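Local structure of ribose 5-phosphate isomerase (Trypanosoma cruzi, 3M1P) at residues 46-58 against 74-86. The protein probably interconverts ribose 5-phosphate and ribulose 5-phosphate, as a type B ribose 5-phosphate isomerase that assembles from identical subunits. The protein carries 1 engineered substitution. Residues are numbered along the deposited sequence; the frame is centred on the assembly and turned at random. Where two conformers were deposited one is given.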
# COMPACT_ATOMS: atom_id res chain seq x y z
N TYR A 46 -7.30 -0.35 -22.64
CA TYR A 46 -7.91 0.39 -21.51
C TYR A 46 -8.48 1.78 -21.86
O TYR A 46 -9.54 2.14 -21.36
CB TYR A 46 -6.97 0.44 -20.28
CG TYR A 46 -5.71 1.23 -20.51
CD1 TYR A 46 -5.67 2.60 -20.30
CD2 TYR A 46 -4.54 0.59 -20.96
CE1 TYR A 46 -4.50 3.33 -20.55
CE2 TYR A 46 -3.37 1.32 -21.20
CZ TYR A 46 -3.36 2.69 -20.99
OH TYR A 46 -2.21 3.40 -21.22
N PRO A 47 -7.78 2.58 -22.72
CA PRO A 47 -8.31 3.92 -23.00
C PRO A 47 -9.74 3.96 -23.56
O PRO A 47 -10.47 4.89 -23.26
CB PRO A 47 -7.32 4.48 -24.02
CG PRO A 47 -6.06 3.74 -23.76
CD PRO A 47 -6.53 2.35 -23.46
N ASP A 48 -10.12 2.93 -24.33
CA ASP A 48 -11.45 2.81 -24.94
C ASP A 48 -12.56 2.68 -23.90
O ASP A 48 -13.65 3.24 -24.06
CB ASP A 48 -11.52 1.58 -25.88
CG ASP A 48 -10.60 1.70 -27.08
OD1 ASP A 48 -10.34 2.83 -27.56
OD2 ASP A 48 -10.13 0.64 -27.55
N PHE A 49 -12.30 1.93 -22.84
CA PHE A 49 -13.29 1.78 -21.77
C PHE A 49 -13.20 2.90 -20.74
O PHE A 49 -14.22 3.31 -20.18
CB PHE A 49 -13.21 0.40 -21.16
CG PHE A 49 -13.74 -0.68 -22.06
CD1 PHE A 49 -15.10 -0.99 -22.08
CD2 PHE A 49 -12.88 -1.37 -22.91
CE1 PHE A 49 -15.60 -1.98 -22.92
CE2 PHE A 49 -13.36 -2.37 -23.76
CZ PHE A 49 -14.72 -2.68 -23.77
N ALA A 50 -12.00 3.41 -20.50
CA ALA A 50 -11.84 4.62 -19.70
C ALA A 50 -12.66 5.74 -20.33
O ALA A 50 -13.44 6.41 -19.65
CB ALA A 50 -10.37 5.01 -19.58
N SER A 51 -12.47 5.94 -21.64
CA SER A 51 -13.20 6.95 -22.41
C SER A 51 -14.71 6.72 -22.31
O SER A 51 -15.46 7.64 -22.02
CB SER A 51 -12.78 6.91 -23.88
OG SER A 51 -13.50 7.86 -24.65
N ARG A 52 -15.12 5.48 -22.51
CA ARG A 52 -16.54 5.12 -22.46
C ARG A 52 -17.20 5.55 -21.15
O ARG A 52 -18.24 6.20 -21.17
CB ARG A 52 -16.75 3.62 -22.69
CG ARG A 52 -18.17 3.30 -23.07
CD ARG A 52 -18.44 1.82 -23.03
NE ARG A 52 -19.74 1.53 -23.63
CZ ARG A 52 -20.21 0.30 -23.86
NH1 ARG A 52 -19.49 -0.78 -23.53
NH2 ARG A 52 -21.41 0.16 -24.42
N VAL A 53 -16.58 5.20 -20.03
CA VAL A 53 -17.11 5.54 -18.70
C VAL A 53 -16.93 7.02 -18.39
O VAL A 53 -17.84 7.68 -17.90
CB VAL A 53 -16.44 4.65 -17.62
CG1 VAL A 53 -16.75 5.17 -16.19
CG2 VAL A 53 -16.88 3.20 -17.81
N ALA A 54 -15.74 7.55 -18.67
CA ALA A 54 -15.45 8.97 -18.49
C ALA A 54 -16.46 9.89 -19.19
O ALA A 54 -16.92 10.87 -18.60
CB ALA A 54 -14.04 9.26 -18.97
N GLU A 55 -16.79 9.59 -20.45
CA GLU A 55 -17.76 10.39 -21.20
C GLU A 55 -19.14 10.35 -20.53
O GLU A 55 -19.79 11.39 -20.42
CB GLU A 55 -17.85 9.96 -22.67
CG GLU A 55 -16.58 10.18 -23.47
CD GLU A 55 -16.29 11.65 -23.80
OE1 GLU A 55 -17.19 12.51 -23.64
OE2 GLU A 55 -15.15 11.93 -24.24
N MET A 56 -19.55 9.17 -20.08
CA MET A 56 -20.82 9.02 -19.37
C MET A 56 -20.86 9.92 -18.14
O MET A 56 -21.88 10.57 -17.87
CB MET A 56 -21.04 7.57 -18.98
CG MET A 56 -21.25 6.65 -20.18
SD MET A 56 -21.28 4.92 -19.72
CE MET A 56 -22.84 4.83 -18.83
N VAL A 57 -19.76 9.96 -17.39
CA VAL A 57 -19.64 10.83 -16.22
C VAL A 57 -19.68 12.31 -16.65
O VAL A 57 -20.45 13.10 -16.10
CB VAL A 57 -18.35 10.53 -15.39
CG1 VAL A 57 -18.10 11.64 -14.37
CG2 VAL A 57 -18.45 9.16 -14.71
N ALA A 58 -18.86 12.68 -17.63
CA ALA A 58 -18.83 14.05 -18.13
C ALA A 58 -20.20 14.52 -18.66
O ALA A 58 -20.62 15.65 -18.36
CB ALA A 58 -17.76 14.20 -19.20
N GLY A 74 -3.15 3.72 -16.18
CA GLY A 74 -3.63 4.11 -17.53
C GLY A 74 -5.08 4.54 -17.54
O GLY A 74 -5.45 5.53 -18.21
N MET A 75 -5.90 3.81 -16.81
CA MET A 75 -7.28 4.21 -16.56
C MET A 75 -7.40 5.63 -16.02
O MET A 75 -8.23 6.41 -16.49
CB MET A 75 -7.98 3.21 -15.62
CG MET A 75 -8.27 1.85 -16.26
SD MET A 75 -9.39 1.99 -17.70
CE MET A 75 -9.81 0.27 -17.94
N SER A 76 -6.56 5.99 -15.05
CA SER A 76 -6.62 7.32 -14.44
C SER A 76 -6.07 8.41 -15.36
O SER A 76 -6.53 9.56 -15.33
CB SER A 76 -5.91 7.33 -13.08
OG SER A 76 -4.51 7.27 -13.23
N ILE A 77 -5.08 8.07 -16.18
CA ILE A 77 -4.58 9.01 -17.19
C ILE A 77 -5.64 9.25 -18.29
O ILE A 77 -5.99 10.39 -18.56
CB ILE A 77 -3.24 8.57 -17.79
CG1 ILE A 77 -2.19 8.48 -16.68
CG2 ILE A 77 -2.80 9.56 -18.87
CD1 ILE A 77 -0.95 7.75 -17.08
N ALA A 78 -6.15 8.17 -18.88
CA ALA A 78 -7.15 8.27 -19.95
C ALA A 78 -8.41 9.01 -19.50
O ALA A 78 -8.83 9.96 -20.17
CB ALA A 78 -7.49 6.89 -20.52
N ALA A 79 -8.99 8.60 -18.37
CA ALA A 79 -10.24 9.19 -17.88
C ALA A 79 -10.15 10.69 -17.56
O ALA A 79 -11.11 11.45 -17.80
CB ALA A 79 -10.77 8.39 -16.69
N ASN A 80 -9.01 11.12 -17.02
CA ASN A 80 -8.79 12.53 -16.72
C ASN A 80 -8.61 13.43 -17.95
O ASN A 80 -8.70 14.65 -17.83
CB ASN A 80 -7.62 12.71 -15.75
CG ASN A 80 -8.03 12.44 -14.33
OD1 ASN A 80 -9.06 12.94 -13.87
ND2 ASN A 80 -7.22 11.66 -13.62
N LYS A 81 -8.37 12.83 -19.11
CA LYS A 81 -8.31 13.58 -20.37
C LYS A 81 -9.69 14.05 -20.83
O LYS A 81 -9.79 14.86 -21.77
CB LYS A 81 -7.66 12.75 -21.49
CG LYS A 81 -6.21 12.34 -21.24
CD LYS A 81 -5.37 13.54 -20.83
CE LYS A 81 -3.94 13.15 -20.59
NZ LYS A 81 -3.07 14.37 -20.42
N VAL A 82 -10.74 13.53 -20.20
CA VAL A 82 -12.12 13.95 -20.50
C VAL A 82 -12.50 15.12 -19.58
O VAL A 82 -12.39 15.00 -18.36
CB VAL A 82 -13.13 12.77 -20.43
CG1 VAL A 82 -14.54 13.26 -20.71
CG2 VAL A 82 -12.75 11.68 -21.44
N PRO A 83 -12.88 16.27 -20.16
CA PRO A 83 -13.19 17.43 -19.32
C PRO A 83 -14.39 17.16 -18.41
O PRO A 83 -15.35 16.54 -18.85
CB PRO A 83 -13.49 18.54 -20.33
CG PRO A 83 -12.87 18.09 -21.61
CD PRO A 83 -13.02 16.60 -21.59
N GLY A 84 -14.31 17.60 -17.17
CA GLY A 84 -15.37 17.36 -16.20
C GLY A 84 -15.08 16.14 -15.34
O GLY A 84 -15.72 15.92 -14.32
N VAL A 85 -14.10 15.34 -15.75
CA VAL A 85 -13.77 14.13 -15.02
C VAL A 85 -12.66 14.41 -14.01
O VAL A 85 -11.69 15.13 -14.30
CB VAL A 85 -13.40 12.98 -15.98
CG1 VAL A 85 -12.76 11.81 -15.24
CG2 VAL A 85 -14.63 12.51 -16.73
N ARG A 86 -12.84 13.87 -12.80
CA ARG A 86 -11.81 13.87 -11.78
C ARG A 86 -11.65 12.42 -11.33
O ARG A 86 -12.40 11.93 -10.49
CB ARG A 86 -12.18 14.79 -10.61
CG ARG A 86 -12.26 16.27 -11.02
CD ARG A 86 -12.57 17.15 -9.83
NE ARG A 86 -13.90 16.85 -9.32
CZ ARG A 86 -15.03 17.23 -9.90
NH1 ARG A 86 -15.00 17.95 -11.03
NH2 ARG A 86 -16.20 16.89 -9.36
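Tyr46 brings CD1 and CE1 of its ring obliquely onto the backbone of Gly74 in the first turn of helix 73-80, with CE1 3.2 Å from CA of Gly74. The ring rests directly on that bare CA. The phenol reaches this spot because CG is tucked between the backbone N and the carbonyl carbon (chi1 65°), and CD of Pro47 covers one face of the ring near its rim. Met75 sets off alongside helix 46-58, and the bend at chi2 (-61°) turns its thioether in against it: CE meets CB of Tyr46 at 3.7 Å, while SD lies beside CB of Ala50.

From here alanines let the helices close to 8.2 Å between their axes, at a crossing angle of -48°. The methyls of Ala50 and Ala78 touch, CB to CB at 3.6 Å, well off the line of the Ala78 CA–CB bond, and one turn further on Ala54 rests on Ala79.

Farther along the chain, Val82 spreads its two methyls along helix 46-58. CG2 packs on CB of Ala54 and CG1 on CB of Ala58, 3.7 Å away, while the carboxylate of Glu55, its chain bent at chi2, crosses Val82 obliquely, with OE2 against both methyls. The type II turn from Val82 to Val85 then brings CG2 of Val85 to 3.4 Å from the carbonyl O of Ala54, and Val85 also packs on Ile107.

No hydrogen bond joins the two segments; the contact is mainly van der Waals packing of apolar side chains, with some backbone carbonyls. Leu67 of strand 64-69 lies against Ala50 and Ala79, so the arrangement is that of two neighbouring helices packed on one face of the parallel sheet in the Rossmann-like alpha/beta/alpha fold of the RpiB/LacAB family.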